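Local coordinates for flagellar basal body protein (Helicobacter pylori, PDB 5NPY) that probably builds part of the flagellar hook, the curved joint that passes motor rotation on to the filament, at residues Q209-N214 and Y378-N383. Numbering follows the deposited sequence.
With 144 (tris-hydroxymethyl-methyl-ammonium), chain B.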
loop_
_atom_site.group_PDB
_atom_site.type_symbol
_atom_site.label_atom_id
_atom_site.label_comp_id
_atom_site.label_asym_id
_atom_site.label_seq_id
_atom_site.Cartn_x
_atom_site.Cartn_y
_atom_site.Cartn_z
ATOM N N GLN A 209 -22.890 -16.033 6.394
ATOM C CA GLN A 209 -22.273 -17.355 6.263
ATOM C C GLN A 209 -20.835 -17.264 5.786
ATOM O O GLN A 209 -20.051 -18.184 6.046
ATOM C CB GLN A 209 -23.071 -18.250 5.300
ATOM C CG GLN A 209 -23.046 -17.786 3.835
ATOM C CD GLN A 209 -24.258 -16.942 3.454
ATOM O OE1 GLN A 209 -24.871 -16.267 4.290
ATOM N NE2 GLN A 209 -24.616 -16.995 2.190
ATOM N N ASP A 210 -20.478 -16.164 5.108
ATOM C CA ASP A 210 -19.105 -15.937 4.660
ATOM C C ASP A 210 -18.120 -15.854 5.819
ATOM O O ASP A 210 -16.929 -16.139 5.634
ATOM C CB ASP A 210 -19.024 -14.645 3.849
ATOM C CG ASP A 210 -19.381 -14.841 2.388
ATOM O OD1 ASP A 210 -18.568 -14.409 1.533
ATOM O OD2 ASP A 210 -20.463 -15.406 2.094
ATOM N N PHE A 211 -18.587 -15.430 6.999
ATOM C CA PHE A 211 -17.764 -15.249 8.189
ATOM C C PHE A 211 -18.079 -16.246 9.295
ATOM O O PHE A 211 -17.157 -16.700 9.974
ATOM C CB PHE A 211 -17.945 -13.833 8.734
ATOM C CG PHE A 211 -17.002 -13.483 9.858
ATOM C CD1 PHE A 211 -15.630 -13.614 9.703
ATOM C CD2 PHE A 211 -17.486 -12.995 11.057
ATOM C CE1 PHE A 211 -14.761 -13.277 10.734
ATOM C CE2 PHE A 211 -16.624 -12.662 12.085
ATOM C CZ PHE A 211 -15.259 -12.791 11.922
ATOM N N PHE A 212 -19.365 -16.605 9.475
ATOM C CA PHE A 212 -19.809 -17.473 10.564
ATOM C C PHE A 212 -19.592 -18.964 10.286
ATOM O O PHE A 212 -19.602 -19.752 11.235
ATOM C CB PHE A 212 -21.305 -17.247 10.877
ATOM C CG PHE A 212 -21.598 -15.976 11.658
ATOM C CD1 PHE A 212 -20.575 -15.200 12.175
ATOM C CD2 PHE A 212 -22.907 -15.555 11.861
ATOM C CE1 PHE A 212 -20.854 -14.016 12.884
ATOM C CE2 PHE A 212 -23.192 -14.388 12.569
ATOM C CZ PHE A 212 -22.158 -13.615 13.081
ATOM N N LEU A 213 -19.425 -19.372 9.029
ATOM C CA LEU A 213 -19.138 -20.755 8.672
ATOM C C LEU A 213 -17.649 -20.958 8.398
ATOM O O LEU A 213 -16.947 -20.040 7.963
ATOM C CB LEU A 213 -19.940 -21.181 7.438
ATOM C CG LEU A 213 -21.453 -21.086 7.700
ATOM C CD1 LEU A 213 -22.323 -21.540 6.502
ATOM C CD2 LEU A 213 -21.853 -21.835 8.975
ATOM N N ASN A 214 -17.171 -22.180 8.643
ATOM C CA ASN A 214 -15.799 -22.512 8.288
ATOM C C ASN A 214 -15.759 -23.175 6.906
ATOM O O ASN A 214 -16.783 -23.359 6.249
ATOM C CB ASN A 214 -15.166 -23.397 9.363
ATOM C CG ASN A 214 -15.819 -24.772 9.461
ATOM O OD1 ASN A 214 -16.594 -25.193 8.591
ATOM N ND2 ASN A 214 -15.516 -25.473 10.538
ATOM N N TYR A 378 -14.450 -8.337 7.279
ATOM C CA TYR A 378 -15.760 -8.570 7.869
ATOM C C TYR A 378 -15.844 -7.736 9.133
ATOM O O TYR A 378 -14.969 -7.850 9.997
ATOM C CB TYR A 378 -15.971 -10.050 8.189
ATOM C CG TYR A 378 -15.660 -10.999 7.042
ATOM C CD1 TYR A 378 -14.415 -11.612 6.928
ATOM C CD2 TYR A 378 -16.608 -11.291 6.089
ATOM C CE1 TYR A 378 -14.126 -12.485 5.873
ATOM C CE2 TYR A 378 -16.331 -12.140 5.035
ATOM C CZ TYR A 378 -15.091 -12.732 4.934
ATOM O OH TYR A 378 -14.828 -13.574 3.888
ATOM N N MET A 379 -16.886 -6.903 9.252
ATOM C CA MET A 379 -17.026 -6.015 10.412
ATOM C C MET A 379 -17.637 -6.743 11.592
ATOM O O MET A 379 -18.660 -7.415 11.458
ATOM C CB MET A 379 -17.880 -4.796 10.099
ATOM C CG MET A 379 -17.787 -3.717 11.176
ATOM S SD MET A 379 -18.591 -2.195 10.568
ATOM C CE MET A 379 -20.165 -2.295 11.381
ATOM N N THR A 380 -17.033 -6.572 12.759
ATOM C CA THR A 380 -17.408 -7.361 13.920
ATOM C C THR A 380 -17.901 -6.525 15.081
ATOM O O THR A 380 -18.605 -7.059 15.946
ATOM C CB THR A 380 -16.212 -8.206 14.406
ATOM O OG1 THR A 380 -15.108 -7.325 14.713
ATOM C CG2 THR A 380 -15.777 -9.200 13.332
ATOM N N ASN A 381 -17.532 -5.256 15.139
ATOM C CA ASN A 381 -17.864 -4.394 16.254
ATOM C C ASN A 381 -18.017 -2.971 15.748
ATOM O O ASN A 381 -17.186 -2.498 14.968
ATOM C CB ASN A 381 -16.791 -4.420 17.353
ATOM C CG ASN A 381 -17.288 -3.824 18.640
ATOM O OD1 ASN A 381 -18.128 -4.408 19.314
ATOM N ND2 ASN A 381 -16.803 -2.637 18.968
ATOM N N SER A 382 -19.058 -2.289 16.202
ATOM C CA SER A 382 -19.258 -0.904 15.800
ATOM C C SER A 382 -19.019 0.015 16.993
ATOM O O SER A 382 -19.214 -0.376 18.151
ATOM C CB SER A 382 -20.662 -0.702 15.222
ATOM O OG SER A 382 -21.608 -0.689 16.265
ATOM N N ASN A 383 -18.550 1.227 16.710
ATOM C CA ASN A 383 -18.249 2.195 17.765
ATOM C C ASN A 383 -19.532 2.948 18.125
ATOM O O ASN A 383 -19.988 3.825 17.395
ATOM C CB ASN A 383 -17.126 3.132 17.334
ATOM C CG ASN A 383 -17.070 4.427 18.168
ATOM O OD1 ASN A 383 -17.217 5.534 17.636
ATOM N ND2 ASN A 383 -16.883 4.286 19.471
HETATM C C1 144 B . -13.119 -9.032 19.655
HETATM N N 144 B . -13.814 -9.038 18.368
HETATM C C2 144 B . -15.033 -9.841 18.469
HETATM O O2 144 B . -14.809 -11.227 18.383
HETATM C C3 144 B . -12.954 -9.604 17.335
HETATM O O3 144 B . -13.404 -9.226 16.053
HETATM C C4 144 B . -14.216 -7.696 17.912
HETATM O O4 144 B . -13.975 -6.591 18.754
HETATM O O HOH W 1 -14.230 -16.504 5.656
#
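Phe-211 of the one-turn helix 209-212 and Tyr-378 near the end of strand 370-381 bring the two backbones closest, with their CA atoms 7.0 Å apart, a spacing bridged by side chains. Both CB atoms are directed at the opposite segment, and the two aromatic residues dovetail: CB of Phe-211 lies over one face of the Tyr-378 ring, 4.2 Å from its centroid, while CB of Tyr-378 sits 4.1 Å from the centroid of the Phe-211 ring, also over a face. These reciprocal CH-pi contacts accompany ring planes inclined by only 21°, yet with centroids 5.1 Å apart the displacement is too large for a full face-to-face stack. The closest approach, 3.6 Å, joins CD1 of Phe-211 to CD1 of Tyr-378. With CG anti to the backbone N (chi1 -172°), the Phe-211 ring is carried past Tyr-378 toward Thr-380, and its distal side meets CG2 of Thr-380, CE2 at 3.8 Å with CZ close behind, the two side chains crossing at about a right angle. At the other end of the tyrosine, CB of Asp-210 meets CE2 obliquely. A water donates to Asp-210 O at 2.7 Å and forms a weak hydrogen bond with Tyr-378 OH, bridging the two loosely. The methyl of Thr-380 thus serves the apolar contact while its OG1 gives a hydrogen bond of 2.9 Å to O3 of the bound tris-hydroxymethyl-methyl-ammonium, which is also hydrogen-bonded to Glu-399 OE2; OG1 is further hydrogen-bonded to Thr-397. Thr-380 and Asn-381, which face Thr-397 in a classic beta bulge, line the ligand pocket, so the aromatic contact borders it. The short helix packs against an antiparallel sheet in which strand 370-381 runs between 346-364 and 396-406: Ile-354 of the former touches both aromatic side chains, and Glu-399 of the latter touches Phe-211 and Thr-380.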